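Local coordinates for protein regulator of nonsense transcripts 2 (Homo sapiens, PDB 4CEM) that acts in nonsense-mediated mRNA decay, probably as a scaffold built on three MIF4G domains, the first of which forms this structure, at residues R151-L156 against L168-E173; H23-L28 against R197-D202; S111-H114 against D119-P122. All coordinates share one frame; numbering follows the deposited sequence.

Interaction 1: residues R151-L156 against L168-E173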
loop_
_atom_site.group_PDB
_atom_site.type_symbol
_atom_site.label_atom_id
_atom_site.label_comp_id
_atom_site.label_asym_id
_atom_site.label_seq_id
_atom_site.Cartn_x
_atom_site.Cartn_y
_atom_site.Cartn_z
ATOM N N ARG A 151 -0.489 -1.788 -1.886
ATOM C CA ARG A 151 0.702 -2.159 -1.143
ATOM C C ARG A 151 1.250 -3.486 -1.645
ATOM O O ARG A 151 2.467 -3.651 -1.790
ATOM C CB ARG A 151 0.408 -2.266 0.347
ATOM C CG ARG A 151 1.572 -2.843 1.138
ATOM C CD ARG A 151 1.188 -3.098 2.573
ATOM N NE ARG A 151 2.272 -3.741 3.303
ATOM C CZ ARG A 151 2.198 -4.108 4.579
ATOM N NH1 ARG A 151 1.086 -3.901 5.272
ATOM N NH2 ARG A 151 3.238 -4.686 5.165
ATOM N N PHE A 152 0.343 -4.428 -1.893
ATOM C CA PHE A 152 0.713 -5.771 -2.320
ATOM C C PHE A 152 1.460 -5.708 -3.659
ATOM O O PHE A 152 2.593 -6.173 -3.745
ATOM C CB PHE A 152 -0.538 -6.649 -2.410
ATOM C CG PHE A 152 -0.273 -8.146 -2.495
ATOM C CD1 PHE A 152 1.012 -8.681 -2.579
ATOM C CD2 PHE A 152 -1.350 -9.029 -2.495
ATOM C CE1 PHE A 152 1.205 -10.047 -2.667
ATOM C CE2 PHE A 152 -1.155 -10.394 -2.585
ATOM C CZ PHE A 152 0.123 -10.903 -2.669
ATOM N N ILE A 153 0.864 -5.102 -4.688
ATOM C CA ILE A 153 1.552 -5.018 -5.991
ATOM C C ILE A 153 2.859 -4.221 -5.901
ATOM O O ILE A 153 3.822 -4.512 -6.641
ATOM C CB ILE A 153 0.660 -4.478 -7.141
ATOM C CG1 ILE A 153 0.270 -3.022 -6.914
ATOM C CG2 ILE A 153 -0.582 -5.350 -7.323
ATOM C CD1 ILE A 153 -0.517 -2.440 -8.066
ATOM N N ALA A 154 2.893 -3.245 -4.986
ATOM C CA ALA A 154 4.136 -2.528 -4.643
ATOM C C ALA A 154 5.232 -3.487 -4.165
ATOM O O ALA A 154 6.306 -3.519 -4.751
ATOM C CB ALA A 154 3.873 -1.466 -3.592
ATOM N N GLU A 155 4.962 -4.285 -3.129
ATOM C CA GLU A 155 5.966 -5.246 -2.655
ATOM C C GLU A 155 6.381 -6.200 -3.755
ATOM O O GLU A 155 7.576 -6.432 -3.961
ATOM C CB GLU A 155 5.473 -6.076 -1.462
ATOM C CG GLU A 155 5.598 -5.396 -0.110
ATOM C CD GLU A 155 7.011 -4.966 0.241
ATOM O OE1 GLU A 155 7.994 -5.609 -0.176
ATOM O OE2 GLU A 155 7.134 -3.972 0.959
ATOM N N LEU A 156 5.395 -6.755 -4.461
ATOM C CA LEU A 156 5.674 -7.725 -5.516
ATOM C C LEU A 156 6.639 -7.162 -6.560
ATOM O O LEU A 156 7.408 -7.909 -7.172
ATOM C CB LEU A 156 4.381 -8.188 -6.195
ATOM C CG LEU A 156 3.497 -9.138 -5.388
ATOM C CD1 LEU A 156 2.142 -9.265 -6.056
ATOM C CD2 LEU A 156 4.173 -10.490 -5.255
ATOM N N LEU A 168 6.165 -1.318 -11.928
ATOM C CA LEU A 168 6.115 0.139 -11.755
ATOM C C LEU A 168 4.975 0.701 -12.591
ATOM O O LEU A 168 4.156 1.486 -12.105
ATOM C CB LEU A 168 7.435 0.818 -12.147
ATOM C CG LEU A 168 8.661 0.522 -11.275
ATOM C CD1 LEU A 168 9.905 1.136 -11.901
ATOM C CD2 LEU A 168 8.456 1.019 -9.853
ATOM N N SER A 169 4.928 0.273 -13.847
ATOM C CA SER A 169 3.872 0.660 -14.773
ATOM C C SER A 169 2.495 0.366 -14.191
ATOM O O SER A 169 1.621 1.220 -14.207
ATOM C CB SER A 169 4.056 -0.072 -16.103
ATOM O OG SER A 169 2.899 0.036 -16.899
ATOM N N LEU A 170 2.312 -0.835 -13.656
ATOM C CA LEU A 170 1.036 -1.201 -13.056
ATOM C C LEU A 170 0.669 -0.314 -11.862
ATOM O O LEU A 170 -0.482 0.087 -11.729
ATOM C CB LEU A 170 1.058 -2.659 -12.628
ATOM C CG LEU A 170 -0.300 -3.221 -12.221
ATOM C CD1 LEU A 170 -1.122 -3.535 -13.460
ATOM C CD2 LEU A 170 -0.121 -4.457 -11.350
ATOM N N ILE A 171 1.639 -0.008 -10.999
ATOM C CA ILE A 171 1.397 0.867 -9.842
ATOM C C ILE A 171 1.089 2.295 -10.295
ATOM O O ILE A 171 0.155 2.922 -9.800
ATOM C CB ILE A 171 2.603 0.908 -8.871
ATOM C CG1 ILE A 171 2.889 -0.463 -8.267
ATOM C CG2 ILE A 171 2.354 1.881 -7.723
ATOM C CD1 ILE A 171 4.304 -0.582 -7.743
ATOM N N TYR A 172 1.881 2.808 -11.231
ATOM C CA TYR A 172 1.662 4.154 -11.770
ATOM C C TYR A 172 0.230 4.293 -12.268
ATOM O O TYR A 172 -0.456 5.258 -11.940
ATOM C CB TYR A 172 2.642 4.459 -12.912
ATOM C CG TYR A 172 2.728 5.929 -13.275
ATOM C CD1 TYR A 172 3.476 6.809 -12.497
ATOM C CD2 TYR A 172 2.065 6.441 -14.391
ATOM C CE1 TYR A 172 3.561 8.157 -12.813
ATOM C CE2 TYR A 172 2.147 7.788 -14.716
ATOM C CZ TYR A 172 2.897 8.645 -13.922
ATOM O OH TYR A 172 2.997 9.987 -14.222
ATOM N N GLU A 173 -0.211 3.310 -13.049
ATOM C CA GLU A 173 -1.584 3.261 -13.547
ATOM C C GLU A 173 -2.621 3.443 -12.449
ATOM O O GLU A 173 -3.513 4.281 -12.572
ATOM C CB GLU A 173 -1.862 1.934 -14.262
ATOM C CG GLU A 173 -1.941 2.025 -15.779
ATOM C CD GLU A 173 -2.879 0.979 -16.360
ATOM O OE1 GLU A 173 -2.818 -0.195 -15.925
ATOM O OE2 GLU A 173 -3.691 1.340 -17.238
#

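Interaction 2: residues H23-L28 against R197-D202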
loop_
_atom_site.group_PDB
_atom_site.type_symbol
_atom_site.label_atom_id
_atom_site.label_comp_id
_atom_site.label_asym_id
_atom_site.label_seq_id
_atom_site.Cartn_x
_atom_site.Cartn_y
_atom_site.Cartn_z
ATOM N N HIS A 23 16.421 -5.000 4.775
ATOM C CA HIS A 23 17.167 -6.238 4.622
ATOM C C HIS A 23 16.341 -7.318 3.991
ATOM O O HIS A 23 16.844 -8.058 3.152
ATOM C CB HIS A 23 17.727 -6.712 5.956
ATOM C CG HIS A 23 18.896 -5.890 6.453
ATOM N ND1 HIS A 23 19.916 -5.523 5.650
ATOM C CD2 HIS A 23 19.189 -5.389 7.716
ATOM C CE1 HIS A 23 20.810 -4.811 6.357
ATOM N NE2 HIS A 23 20.366 -4.735 7.626
ATOM N N LEU A 24 15.070 -7.420 4.376
ATOM C CA LEU A 24 14.185 -8.448 3.809
ATOM C C LEU A 24 13.970 -8.263 2.307
ATOM O O LEU A 24 14.096 -9.210 1.521
ATOM C CB LEU A 24 12.823 -8.454 4.517
ATOM C CG LEU A 24 11.822 -9.501 4.012
ATOM C CD1 LEU A 24 12.469 -10.879 4.015
ATOM C CD2 LEU A 24 10.546 -9.474 4.850
ATOM N N ARG A 25 13.639 -7.038 1.923
ATOM C CA ARG A 25 13.412 -6.708 0.526
ATOM C C ARG A 25 14.627 -7.026 -0.351
ATOM O O ARG A 25 14.488 -7.538 -1.463
ATOM C CB ARG A 25 13.063 -5.225 0.401
ATOM C CG ARG A 25 11.669 -4.873 0.885
ATOM C CD ARG A 25 11.396 -3.390 0.732
ATOM N NE ARG A 25 10.060 -3.046 1.203
ATOM C CZ ARG A 25 9.558 -1.813 1.234
ATOM N NH1 ARG A 25 10.271 -0.776 0.819
ATOM N NH2 ARG A 25 8.332 -1.614 1.689
ATOM N N LYS A 26 15.811 -6.708 0.169
ATOM C CA LYS A 26 17.075 -6.896 -0.532
ATOM C C LYS A 26 17.346 -8.374 -0.738
ATOM O O LYS A 26 17.867 -8.794 -1.765
ATOM C CB LYS A 26 18.200 -6.291 0.304
ATOM C CG LYS A 26 19.397 -5.803 -0.486
ATOM C CD LYS A 26 19.128 -4.451 -1.132
ATOM C CE LYS A 26 20.393 -3.883 -1.745
ATOM N NZ LYS A 26 21.494 -3.818 -0.737
ATOM N N GLU A 27 16.975 -9.160 0.262
ATOM C CA GLU A 27 17.203 -10.597 0.273
ATOM C C GLU A 27 16.230 -11.283 -0.697
ATOM O O GLU A 27 16.637 -12.074 -1.534
ATOM C CB GLU A 27 17.014 -11.107 1.707
ATOM C CG GLU A 27 17.568 -12.490 1.994
ATOM C CD GLU A 27 16.902 -13.169 3.194
ATOM O OE1 GLU A 27 16.338 -12.466 4.066
ATOM O OE2 GLU A 27 16.945 -14.420 3.269
ATOM N N LEU A 28 14.946 -10.955 -0.577
ATOM C CA LEU A 28 13.908 -11.473 -1.459
ATOM C C LEU A 28 14.091 -11.082 -2.919
ATOM O O LEU A 28 13.907 -11.918 -3.807
ATOM C CB LEU A 28 12.525 -11.008 -0.982
ATOM C CG LEU A 28 11.925 -11.844 0.146
ATOM C CD1 LEU A 28 10.529 -11.340 0.482
ATOM C CD2 LEU A 28 11.904 -13.319 -0.239
ATOM N N ARG A 197 3.498 5.187 3.482
ATOM C CA ARG A 197 4.030 4.583 4.698
ATOM C C ARG A 197 4.854 3.317 4.419
ATOM O O ARG A 197 5.980 3.198 4.882
ATOM C CB ARG A 197 2.880 4.281 5.675
ATOM C CG ARG A 197 3.233 3.324 6.811
ATOM C CD ARG A 197 2.326 3.483 8.026
ATOM N NE ARG A 197 2.370 4.855 8.548
ATOM C CZ ARG A 197 1.384 5.756 8.472
ATOM N NH1 ARG A 197 0.206 5.465 7.914
ATOM N NH2 ARG A 197 1.578 6.972 8.978
ATOM N N HIS A 198 4.296 2.391 3.644
ATOM C CA HIS A 198 4.899 1.071 3.464
ATOM C C HIS A 198 5.925 1.004 2.379
ATOM O O HIS A 198 6.963 0.391 2.578
ATOM C CB HIS A 198 3.821 0.017 3.232
ATOM C CG HIS A 198 3.004 -0.289 4.470
ATOM N ND1 HIS A 198 3.434 -1.135 5.425
ATOM C CD2 HIS A 198 1.764 0.193 4.899
ATOM C CE1 HIS A 198 2.517 -1.200 6.411
ATOM N NE2 HIS A 198 1.496 -0.387 6.086
ATOM N N CYS A 199 5.661 1.634 1.234
ATOM C CA CYS A 199 6.478 1.434 0.023
ATOM C C CYS A 199 7.088 2.703 -0.588
ATOM O O CYS A 199 7.897 2.614 -1.523
ATOM C CB CYS A 199 5.635 0.722 -1.038
ATOM S SG CYS A 199 4.820 -0.775 -0.421
ATOM N N GLY A 200 6.703 3.870 -0.070
ATOM C CA GLY A 200 7.164 5.147 -0.604
ATOM C C GLY A 200 8.672 5.340 -0.584
ATOM O O GLY A 200 9.222 6.079 -1.408
ATOM N N ASP A 201 9.349 4.697 0.358
ATOM C CA ASP A 201 10.799 4.790 0.418
ATOM C C ASP A 201 11.400 4.285 -0.890
ATOM O O ASP A 201 12.116 5.012 -1.564
ATOM C CB ASP A 201 11.393 4.067 1.654
ATOM C CG ASP A 201 10.726 2.702 1.961
ATOM O OD1 ASP A 201 10.003 2.130 1.099
ATOM O OD2 ASP A 201 10.940 2.200 3.091
ATOM N N ASP A 202 11.056 3.063 -1.268
ATOM C CA ASP A 202 11.645 2.422 -2.439
ATOM C C ASP A 202 10.967 2.783 -3.761
ATOM O O ASP A 202 11.650 2.914 -4.778
ATOM C CB ASP A 202 11.658 0.909 -2.253
ATOM C CG ASP A 202 12.764 0.451 -1.326
ATOM O OD1 ASP A 202 13.908 0.899 -1.505
ATOM O OD2 ASP A 202 12.502 -0.371 -0.426
#

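Interaction 3: residues S111-H114 against D119-P122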
loop_
_atom_site.group_PDB
_atom_site.type_symbol
_atom_site.label_atom_id
_atom_site.label_comp_id
_atom_site.label_asym_id
_atom_site.label_seq_id
_atom_site.Cartn_x
_atom_site.Cartn_y
_atom_site.Cartn_z
ATOM N N SER A 111 6.744 -15.683 -3.565
ATOM C CA SER A 111 8.152 -15.909 -3.903
ATOM C C SER A 111 8.478 -17.384 -4.058
ATOM O O SER A 111 9.303 -17.752 -4.893
ATOM C CB SER A 111 9.080 -15.284 -2.857
ATOM O OG SER A 111 8.865 -13.886 -2.761
ATOM N N LEU A 112 7.854 -18.240 -3.254
ATOM C CA LEU A 112 8.070 -19.679 -3.412
ATOM C C LEU A 112 7.476 -20.161 -4.747
ATOM O O LEU A 112 8.080 -20.974 -5.440
ATOM C CB LEU A 112 7.484 -20.466 -2.241
ATOM C CG LEU A 112 8.044 -20.221 -0.835
ATOM C CD1 LEU A 112 7.219 -20.997 0.181
ATOM C CD2 LEU A 112 9.509 -20.609 -0.746
ATOM N N PHE A 113 6.306 -19.645 -5.107
ATOM C CA PHE A 113 5.693 -19.940 -6.411
ATOM C C PHE A 113 6.605 -19.482 -7.533
ATOM O O PHE A 113 6.980 -20.259 -8.404
ATOM C CB PHE A 113 4.336 -19.237 -6.559
ATOM C CG PHE A 113 3.159 -20.071 -6.131
ATOM C CD1 PHE A 113 2.657 -21.066 -6.966
ATOM C CD2 PHE A 113 2.546 -19.862 -4.904
ATOM C CE1 PHE A 113 1.571 -21.832 -6.586
ATOM C CE2 PHE A 113 1.459 -20.628 -4.516
ATOM C CZ PHE A 113 0.970 -21.615 -5.358
ATOM N N HIS A 114 6.963 -18.205 -7.489
ATOM C CA HIS A 114 7.808 -17.604 -8.511
ATOM C C HIS A 114 9.097 -18.340 -8.682
ATOM O O HIS A 114 9.524 -18.559 -9.802
ATOM C CB HIS A 114 8.096 -16.154 -8.166
ATOM C CG HIS A 114 9.091 -15.498 -9.090
ATOM N ND1 HIS A 114 8.848 -15.312 -10.397
ATOM C CD2 HIS A 114 10.363 -14.978 -8.845
ATOM C CE1 HIS A 114 9.908 -14.708 -10.964
ATOM N NE2 HIS A 114 10.835 -14.505 -10.007
ATOM N N ASP A 119 5.587 -19.961 -14.935
ATOM C CA ASP A 119 4.268 -19.424 -15.306
ATOM C C ASP A 119 3.662 -18.471 -14.295
ATOM O O ASP A 119 2.665 -17.810 -14.596
ATOM C CB ASP A 119 3.256 -20.559 -15.503
ATOM C CG ASP A 119 3.557 -21.405 -16.701
ATOM O OD1 ASP A 119 4.518 -21.085 -17.427
ATOM O OD2 ASP A 119 2.833 -22.403 -16.913
ATOM N N PHE A 120 4.230 -18.406 -13.097
ATOM C CA PHE A 120 3.581 -17.682 -12.012
ATOM C C PHE A 120 3.498 -16.180 -12.244
ATOM O O PHE A 120 2.408 -15.612 -12.220
ATOM C CB PHE A 120 4.280 -17.958 -10.681
ATOM C CG PHE A 120 3.555 -17.381 -9.495
ATOM C CD1 PHE A 120 2.331 -17.907 -9.094
ATOM C CD2 PHE A 120 4.083 -16.311 -8.789
ATOM C CE1 PHE A 120 1.649 -17.381 -8.011
ATOM C CE2 PHE A 120 3.404 -15.780 -7.705
ATOM C CZ PHE A 120 2.186 -16.315 -7.315
ATOM N N ALA A 121 4.643 -15.542 -12.462
ATOM C CA ALA A 121 4.700 -14.071 -12.526
ATOM C C ALA A 121 3.804 -13.496 -13.622
ATOM O O ALA A 121 3.021 -12.585 -13.349
ATOM C CB ALA A 121 6.136 -13.579 -12.689
ATOM N N PRO A 122 3.896 -14.034 -14.858
ATOM C CA PRO A 122 3.013 -13.581 -15.953
ATOM C C PRO A 122 1.516 -13.736 -15.647
ATOM O O PRO A 122 0.736 -12.815 -15.901
ATOM C CB PRO A 122 3.415 -14.479 -17.120
ATOM C CG PRO A 122 4.806 -14.920 -16.810
ATOM C CD PRO A 122 4.839 -15.070 -15.317
#

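Interaction 1: residues R151-L156 against L168-E173
Ile153 lays its CG1-CD1 arm along Ile171 and across Leu170, the central overlap between helix 143-158 and helix 164-181. These two helices follow each other in the chain and form an antiparallel hairpin of the all-helical MIF4G fold, an arrangement of the HEAT-like kind. Their axes come within 9.6 Å here, with N-to-C directions 159° apart. The two isoleucines run alongside each other, pointing opposite ways, CG1 of Ile153 meeting CG1 of Ile171 at 3.9 Å. Ile153 holds CG1 between its backbone N and carbonyl carbon (chi1 66°), which sends the long branch at the partner helix. Leu170 comes in crosswise to that branch, its CD2 lying 3.9 Å from Ile153 CD1. No hydrogen bond spans the contact, and the four touching residues are all buried. Trp128 of helix 120-137 packs on Ile153, while Ile203 of helix 189-204 reaches both Ala154 and Ile171, so helices 120-137 and 189-204 both pack on the hairpin. Ala154 has only a methyl to offer, which lets Ile171 come close to the backbone: Ile171 CD1 sits 3.7 Å from Ala154 CA.

Interaction 2: residues H23-L28 against R197-D202
Arg25 NH1 is shared by two carboxylates, bonding Asp202 OD2 at 2.6 Å and Asp201 OD1 at 2.9 Å in a salt-bridge network. Both oxygens lie near the guanidinium plane, at its edge, but their own planes are turned differently: that of Asp201 stands 84° from the guanidinium and is met from above, whereas OD2 of Asp202 is met on its anti side. The other terminal nitrogen, Arg25 NH2, donates to the main-chain His198 O at 2.6 Å and also pairs with Glu155. Asp201 OD1 has a second task, accepting Asp202 N (2.8 Å) where helix 189-204 is kinked and that amide has no bond to the preceding turn; Arg25 NH1 and Asp202 N arrive over the same face of the carboxylate. Its other oxygen, OD2, pairs with Arg21. The network thus ties the long N-terminal helix 6-33 to helix 189-204 of the MIF4G helical array, the segment axes being 63° apart and 12.8 Å from each other. An extended chain from CG to NE carries the guanidinium over to helix 189-204. A leucine in place of Arg25 would probably leave Asp202 and Glu155 without this positive partner, Asp201 with Arg21 alone of the two, and His198 O without this donor. Further out, Ile158 and Ile227 pack against both Arg25 and Asp202.

Interaction 3: residues S111-H114 against D119-P122
His114 NE2 is hydrogen-bonded to the main-chain O of Asn32, a polar link that holds one side of the imidazole while the ring's other nitrogen faces across the contact. There ND1 of His114 lies 4.0 Å from Ala121 CB. His114 has CG anti to its own N (chi1 173°), which swings the ring over to Ala121. The main-chain O of the same residue receives Arg39 NH2, so this end of helix 103-116 is bound through side chain and backbone alike. Helices 103-116 and 120-137 are consecutive in the all-helical MIF4G fold, and a short turn brings them together here. The apolar part of the contact centres on Phe120. Its ring receives Phe113 CB squarely over one face in a CH-pi contact, CB being 3.4 Å from the ring centroid and only 6° off the normal. The two phenyl rings are nearly parallel, with planes at 14°, but offset so that little of one lies over the other, their centroids 4.9 Å from each other. CB of Phe113 thus lies over the centre of the Phe120 ring, while Phe113 CG comes within 3.6 Å of Phe120 CE1. The backbone His114 N is 3.7 Å from Phe120 CD2. Helix 86-95 backs the pair, Val90 and Ile93 touching Phe120 and Ala89 touching Phe113, while the ring of Phe77 meets that of Phe113 edge-to-face.

All three contacts are buried, but interaction 1 lies nearest the centre of the chain and interaction 3 farthest out. Interactions 1 and 3 each join helices that follow one another: the first is purely aliphatic, the third aromatic with polar bonds at its margin. Interaction 2 instead joins segments with 168 residues between them, and does so through charged groups; the other two are nested inside the loop it closes. It touches both: Glu155, which has no part in the hairpin packing of interaction 1, is the joint to Arg25, and Ala154 CB packs on Cys199 SG. With interaction 3 the touch is slight, Leu28 CD2 against Ser111 OG. Interactions 1 and 3 remain about 6 Å apart at their nearest atoms.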